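Local coordinates for protein type II restriction enzyme ngomi (Neisseria gonorrhoeae, PDB 1FIU) that recognises the double-stranded sequence GCCGGC as a magnesium-dependent tetrameric type II restriction endonuclease and cuts it after the first G, producing 5'-phosphate ends, at a contact of chain A with DNA and the interface of chains B and A. Numbering follows the deposited sequence. Chains: chain A/B, Type II restriction enzyme ngomi.

Contact 1: a contact of chain A with DNA. Residues chain A 70, 140, 187, 197. With nucleotides of chain C.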
loop_
_atom_site.group_PDB
_atom_site.type_symbol
_atom_site.label_atom_id
_atom_site.label_comp_id
_atom_site.label_asym_id
_atom_site.label_seq_id
_atom_site.Cartn_x
_atom_site.Cartn_y
_atom_site.Cartn_z
ATOM N N GLU A 70 -0.653 22.552 -18.323
ATOM C CA GLU A 70 -1.014 22.698 -16.911
ATOM C C GLU A 70 -1.788 24.009 -16.700
ATOM O O GLU A 70 -2.821 24.044 -16.024
ATOM C CB GLU A 70 0.231 22.777 -16.027
ATOM C CG GLU A 70 0.922 21.469 -15.764
ATOM C CD GLU A 70 2.249 21.641 -15.013
ATOM O OE1 GLU A 70 2.505 22.733 -14.463
ATOM O OE2 GLU A 70 3.028 20.673 -14.968
ATOM N N ASP A 140 0.840 19.134 -9.895
ATOM C CA ASP A 140 0.875 20.125 -10.947
ATOM C C ASP A 140 -0.105 21.255 -10.672
ATOM O O ASP A 140 0.220 22.439 -10.828
ATOM C CB ASP A 140 0.524 19.487 -12.288
ATOM C CG ASP A 140 1.547 18.477 -12.724
ATOM O OD1 ASP A 140 2.648 18.463 -12.140
ATOM O OD2 ASP A 140 1.271 17.704 -13.657
ATOM N N LYS A 187 -0.553 15.607 -18.019
ATOM C CA LYS A 187 0.448 15.002 -18.905
ATOM C C LYS A 187 0.025 15.329 -20.333
ATOM O O LYS A 187 -0.999 14.823 -20.833
ATOM C CB LYS A 187 0.543 13.475 -18.686
ATOM C CG LYS A 187 1.030 13.166 -17.262
ATOM C CD LYS A 187 1.352 11.694 -17.041
ATOM C CE LYS A 187 2.008 11.487 -15.651
ATOM N NZ LYS A 187 3.314 12.235 -15.520
ATOM N N ASN A 197 4.953 8.339 -12.467
ATOM C CA ASN A 197 5.109 9.251 -11.326
ATOM C C ASN A 197 3.741 9.717 -10.795
ATOM O O ASN A 197 3.637 10.153 -9.666
ATOM C CB ASN A 197 6.076 10.439 -11.641
ATOM C CG ASN A 197 5.564 11.416 -12.708
ATOM O OD1 ASN A 197 4.544 11.020 -13.461
ATOM N ND2 ASN A 197 6.111 12.527 -12.858
ATOM O OP3 DC C 1 6.836 16.437 -13.121
ATOM P P DC C 1 5.863 16.174 -14.265
ATOM O OP1 DC C 1 5.858 14.741 -14.722
ATOM O OP2 DC C 1 4.498 16.766 -13.984
ATOM O "O5'" DC C 1 6.474 16.968 -15.544
ATOM C "C5'" DC C 1 6.140 18.330 -15.771
ATOM C "C4'" DC C 1 6.640 18.766 -17.123
ATOM O "O4'" DC C 1 8.091 18.859 -17.041
ATOM C "C3'" DC C 1 6.386 17.738 -18.222
ATOM O "O3'" DC C 1 5.144 17.982 -18.855
ATOM C "C2'" DC C 1 7.542 17.969 -19.179
ATOM C "C1'" DC C 1 8.665 18.530 -18.311
ATOM N N1 DC C 1 9.647 17.450 -18.082
ATOM C C2 DC C 1 10.727 17.320 -18.993
ATOM O O2 DC C 1 10.740 18.043 -19.998
ATOM N N3 DC C 1 11.690 16.395 -18.743
ATOM C C4 DC C 1 11.597 15.597 -17.674
ATOM N N4 DC C 1 12.609 14.745 -17.432
ATOM C C5 DC C 1 10.465 15.646 -16.781
ATOM C C6 DC C 1 9.534 16.590 -17.016
HETATM O O HOH W 1 8.251 14.302 -11.789
#

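Contact 2: the interface of chains B and A. Residues chain B 209, 212-213, 216, 239; chain A 209, 212-213.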
loop_
_atom_site.group_PDB
_atom_site.type_symbol
_atom_site.label_atom_id
_atom_site.label_comp_id
_atom_site.label_asym_id
_atom_site.label_seq_id
_atom_site.Cartn_x
_atom_site.Cartn_y
_atom_site.Cartn_z
ATOM N N ARG B 209 -11.109 1.642 -4.907
ATOM C CA ARG B 209 -11.981 2.727 -5.342
ATOM C C ARG B 209 -11.855 3.192 -6.781
ATOM O O ARG B 209 -10.783 3.129 -7.385
ATOM C CB ARG B 209 -11.749 3.981 -4.491
ATOM C CG ARG B 209 -10.448 4.721 -4.876
ATOM C CD ARG B 209 -10.149 5.897 -3.923
ATOM N NE ARG B 209 -9.080 6.749 -4.449
ATOM C CZ ARG B 209 -7.770 6.495 -4.365
ATOM N NH1 ARG B 209 -7.310 5.404 -3.752
ATOM N NH2 ARG B 209 -6.894 7.350 -4.916
ATOM N N ARG B 212 -13.352 9.507 -5.842
ATOM C CA ARG B 212 -12.747 10.020 -4.602
ATOM C C ARG B 212 -12.998 9.078 -3.423
ATOM O O ARG B 212 -14.075 8.545 -3.250
ATOM C CB ARG B 212 -13.275 11.421 -4.233
ATOM C CG ARG B 212 -12.422 12.088 -3.093
ATOM C CD ARG B 212 -12.929 13.471 -2.634
ATOM N NE ARG B 212 -12.094 13.992 -1.548
ATOM C CZ ARG B 212 -12.268 15.155 -0.914
ATOM N NH1 ARG B 212 -13.267 15.972 -1.235
ATOM N NH2 ARG B 212 -11.422 15.511 0.060
ATOM N N LEU B 213 -11.969 8.885 -2.617
ATOM C CA LEU B 213 -12.077 8.033 -1.446
ATOM C C LEU B 213 -13.068 8.629 -0.469
ATOM O O LEU B 213 -13.086 9.845 -0.269
ATOM C CB LEU B 213 -10.720 7.996 -0.737
ATOM C CG LEU B 213 -10.586 6.977 0.413
ATOM C CD1 LEU B 213 -10.621 5.564 -0.141
ATOM C CD2 LEU B 213 -9.244 7.203 1.112
ATOM N N ILE B 216 -13.016 8.052 5.935
ATOM C CA ILE B 216 -12.799 6.769 6.616
ATOM C C ILE B 216 -12.448 7.172 8.051
ATOM O O ILE B 216 -11.341 7.684 8.312
ATOM C CB ILE B 216 -11.630 5.957 5.989
ATOM C CG1 ILE B 216 -11.942 5.632 4.509
ATOM C CG2 ILE B 216 -11.451 4.624 6.740
ATOM C CD1 ILE B 216 -10.819 4.941 3.785
ATOM N N ASP B 239 -8.608 8.161 8.462
ATOM C CA ASP B 239 -8.498 9.621 8.374
ATOM C C ASP B 239 -8.280 10.268 9.743
ATOM O O ASP B 239 -7.425 11.145 9.895
ATOM C CB ASP B 239 -9.767 10.252 7.783
ATOM C CG ASP B 239 -10.043 9.823 6.340
ATOM O OD1 ASP B 239 -9.232 9.105 5.740
ATOM O OD2 ASP B 239 -11.101 10.220 5.832
ATOM N N ARG A 209 -1.754 11.260 4.669
ATOM C CA ARG A 209 -2.840 12.146 5.029
ATOM C C ARG A 209 -3.342 12.075 6.458
ATOM O O ARG A 209 -3.304 11.023 7.099
ATOM C CB ARG A 209 -4.048 11.869 4.129
ATOM C CG ARG A 209 -4.838 10.621 4.563
ATOM C CD ARG A 209 -5.985 10.334 3.601
ATOM N NE ARG A 209 -6.872 9.281 4.121
ATOM C CZ ARG A 209 -6.636 7.969 4.066
ATOM N NH1 ARG A 209 -5.535 7.481 3.496
ATOM N NH2 ARG A 209 -7.500 7.130 4.641
ATOM N N ARG A 212 -9.617 13.634 5.272
ATOM C CA ARG A 212 -10.079 12.999 4.022
ATOM C C ARG A 212 -9.067 13.167 2.886
ATOM O O ARG A 212 -8.472 14.232 2.713
ATOM C CB ARG A 212 -11.449 13.552 3.575
ATOM C CG ARG A 212 -12.080 12.727 2.410
ATOM C CD ARG A 212 -13.445 13.209 1.952
ATOM N NE ARG A 212 -13.933 12.302 0.904
ATOM C CZ ARG A 212 -15.063 12.444 0.209
ATOM N NH1 ARG A 212 -15.877 13.477 0.427
ATOM N NH2 ARG A 212 -15.373 11.543 -0.721
ATOM N N LEU A 213 -8.871 12.093 2.134
ATOM C CA LEU A 213 -7.962 12.117 1.002
ATOM C C LEU A 213 -8.472 13.106 -0.040
ATOM O O LEU A 213 -9.668 13.155 -0.310
ATOM C CB LEU A 213 -7.903 10.720 0.365
ATOM C CG LEU A 213 -6.868 10.557 -0.764
ATOM C CD1 LEU A 213 -5.449 10.581 -0.156
ATOM C CD2 LEU A 213 -7.096 9.206 -1.493
HETATM O O HOH W 2 -10.410 9.728 2.957
#

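Contact 3: the interface of chains B and A. Residues chain B 161, 163-164; chain A 1, 3, 6, 247.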
loop_
_atom_site.group_PDB
_atom_site.type_symbol
_atom_site.label_atom_id
_atom_site.label_comp_id
_atom_site.label_asym_id
_atom_site.label_seq_id
_atom_site.Cartn_x
_atom_site.Cartn_y
_atom_site.Cartn_z
ATOM N N ASP B 161 -26.081 19.872 -20.730
ATOM C CA ASP B 161 -27.194 19.227 -21.429
ATOM C C ASP B 161 -26.763 17.765 -21.578
ATOM O O ASP B 161 -25.795 17.355 -20.934
ATOM C CB ASP B 161 -27.542 19.910 -22.770
ATOM C CG ASP B 161 -26.488 19.753 -23.842
ATOM O OD1 ASP B 161 -25.428 19.109 -23.654
ATOM O OD2 ASP B 161 -26.750 20.319 -24.925
ATOM N N ASN B 163 -25.187 16.170 -23.896
ATOM C CA ASN B 163 -24.001 15.915 -24.701
ATOM C C ASN B 163 -22.678 16.423 -24.134
ATOM O O ASN B 163 -21.681 16.439 -24.850
ATOM C CB ASN B 163 -24.191 16.511 -26.096
ATOM C CG ASN B 163 -25.388 15.924 -26.809
ATOM O OD1 ASN B 163 -25.549 14.714 -26.858
ATOM N ND2 ASN B 163 -26.223 16.782 -27.363
ATOM N N ILE B 164 -22.673 16.832 -22.870
ATOM C CA ILE B 164 -21.450 17.343 -22.221
ATOM C C ILE B 164 -21.405 16.786 -20.796
ATOM O O ILE B 164 -22.453 16.550 -20.212
ATOM C CB ILE B 164 -21.467 18.890 -22.195
ATOM C CG1 ILE B 164 -20.129 19.448 -21.687
ATOM C CG2 ILE B 164 -22.625 19.404 -21.342
ATOM C CD1 ILE B 164 -18.999 19.404 -22.718
ATOM N N MET A 1 -22.020 24.185 -28.835
ATOM C CA MET A 1 -23.375 24.322 -28.239
ATOM C C MET A 1 -23.420 25.516 -27.324
ATOM O O MET A 1 -22.514 26.343 -27.305
ATOM C CB MET A 1 -23.756 23.059 -27.452
ATOM C CG MET A 1 -24.074 21.870 -28.342
ATOM S SD MET A 1 -24.760 20.459 -27.457
ATOM C CE MET A 1 -23.637 19.146 -27.988
ATOM N N PRO A 3 -24.551 25.104 -23.732
ATOM C CA PRO A 3 -24.368 24.959 -22.273
ATOM C C PRO A 3 -23.016 25.568 -21.919
ATOM O O PRO A 3 -22.070 25.462 -22.714
ATOM C CB PRO A 3 -24.377 23.439 -22.049
ATOM C CG PRO A 3 -25.166 22.910 -23.200
ATOM C CD PRO A 3 -24.718 23.774 -24.358
ATOM N N THR A 6 -19.988 23.317 -22.083
ATOM C CA THR A 6 -19.625 23.013 -23.466
ATOM C C THR A 6 -18.813 24.197 -24.011
ATOM O O THR A 6 -17.801 24.005 -24.707
ATOM C CB THR A 6 -20.905 22.795 -24.304
ATOM O OG1 THR A 6 -21.627 21.692 -23.735
ATOM C CG2 THR A 6 -20.576 22.516 -25.784
ATOM N N TYR A 247 -14.690 12.820 -26.669
ATOM C CA TYR A 247 -15.712 12.512 -27.689
ATOM C C TYR A 247 -15.080 12.384 -29.058
ATOM O O TYR A 247 -15.472 11.515 -29.861
ATOM C CB TYR A 247 -16.775 13.603 -27.725
ATOM C CG TYR A 247 -17.246 14.011 -26.342
ATOM C CD1 TYR A 247 -17.419 15.357 -26.034
ATOM C CD2 TYR A 247 -17.511 13.065 -25.364
ATOM C CE1 TYR A 247 -17.847 15.755 -24.770
ATOM C CE2 TYR A 247 -17.947 13.456 -24.084
ATOM C CZ TYR A 247 -18.105 14.798 -23.811
ATOM O OH TYR A 247 -18.518 15.223 -22.567
HETATM O O HOH W 3 -23.308 20.203 -25.163
#

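Contact 1: a contact of chain A with DNA
A:Asn197 holds the 5'-phosphate of DC1 through its amide ND2, which donates to the phosphate oxygen OP1 at 2.9 Å. The phosphate oxygen lies almost in the amide plane, as suits a planar N-H donor. ND2 also meets a water that continues to OP3, the additional terminal oxygen of the cleaved strand, so one amide contacts two phosphate oxygens, one directly and one through water. The opposite end of the amide is fixed by A:Lys187: NZ donates to OD1 of A:Asn197 at 2.7 Å, lying in the carbonyl plane on a lone pair, and this sets which end of the amide faces the DNA. With the chain bent at its last torsion (chi4 -61°), NZ of A:Lys187 also forms a longer salt bridge, 3.7 Å to OP1 of DC1. The positive charge expected on the lysine would help offset the negative charge of the product phosphate.

A:Asp140 comes from another side, its carboxylate OD1 3.1 Å from OP2 of DC1. A:Asp140 is a magnesium ligand, and a metal ion probably bridges its carboxylate and the phosphate oxygen. The carboxylate of A:Glu70 lies near the sugar, OE2 4.0 Å from C5' of DC1. All these side chains address the sugar-phosphate end, and none stacks on the cytosine ring. This is a PD-(D/E)XK-type active centre: A:Asp140 immediately precedes strand 141-145, A:Lys187 ends strand 179-187, A:Asn197 begins helix 197-208, and A:Glu70 projects from helix 62-81.

Contact 2: the interface of chains B and A
B:Arg212 and A:Arg212 lay their guanidinium groups over one another, the planes 7° apart, in a two-fold arginine stack between subunits of NgoMIV, a tetrameric type II restriction endonuclease. On one face of each group sits the partner's CD methylene, offset toward the rim. At the edge lies a backbone carbonyl: B:Arg212 grips A:Leu213 O side-on, with NE at 2.8 Å and NH2 also donating to it. The NE donor is in the carbonyl plane, whereas NH2 stands 46° above it. A:Arg212 returns the same grip on B:Leu213 O, its NE at 2.9 Å. Two accepted bonds on each carbonyl probably ease the repulsion between the stacked cations. The long, extended arginine chain, with CG anti to the backbone N (chi1 -168° in B:Arg212), suits this reach.

A:Arg209 has B:Leu213 CD2 3.9 Å above one face of its guanidinium and the carboxylate of B:Asp239 at its edge. NE and NH2 of A:Arg209 both donate to OD1 of B:Asp239, NH2 at 2.8 Å, making a salt bridge, and the two flat groups stand perpendicular. The other carboxylate oxygen, OD2, accepts from B:Ile216 N, which steadies the acid, and through a water meets A:Leu213 N. The branched leucines cross at about a right angle, B:Leu213 CD2 lying 3.8 Å from A:Leu213 CB.

Contact 3: the interface of chains B and A
A:Met1 reaches across to B:Asn163 with its terminal methyl, but this chain start is poorly ordered and its exact position is uncertain. As modelled, CE of A:Met1 lies 3.3 Å from CB of B:Asn163 and also near the amide nitrogen ND2; the two side chains cross at about a right angle, and the methionine chain bends at its third torsion (chi3 -126°). Flexible and unbranched, methionine can follow an uneven surface. Its sulfur SD also passes the carboxylate oxygen OD2 of B:Asp161, whose carboxyl carbon CG rests 3.5 Å from CG of the rigid A:Pro3 ring.

B:Asn163 lies in a loop of chain B in this dimeric contact of the homotetramer. Its backbone N donates to B:Asp161 OD1 at 3.0 Å, from 55° out of the carboxylate plane, so the aspartate probably helps to shape the loop while it faces chain A. Next along, B:Ile164 fits its branched side chain against A:Thr6 on helix 4-18, CD1 meeting the threonine CA at 3.7 Å. From the other side A:Tyr247 extends its phenol, OH 3.6 Å from B:Ile164 CA. A small hydroxyl side chain suits A:Thr6: OG1 touches the isoleucine and also meets a water at 2.7 Å, which in turn contacts B:Asp161 OD1.

The C-alpha centres of contact 1 and contact 2 are about 21 Å apart, and one element joins them: helix 197-208 begins at the phosphate-binding A:Asn197 and runs directly into A:Arg209 at the subunit boundary. The C-alpha centre of contact 3 lies about 26 Å from that of contact 1 and about 31 Å from that of contact 2. Contacts 2 and 3 belong to the same two-fold interface and are repeated with the chains exchanged, so the subunits are joined at well-separated points. Helix 197-208 offers a possible route between contacts 1 and 2 by which assembly could support DNA cleavage, although the structure alone does not show such coupling.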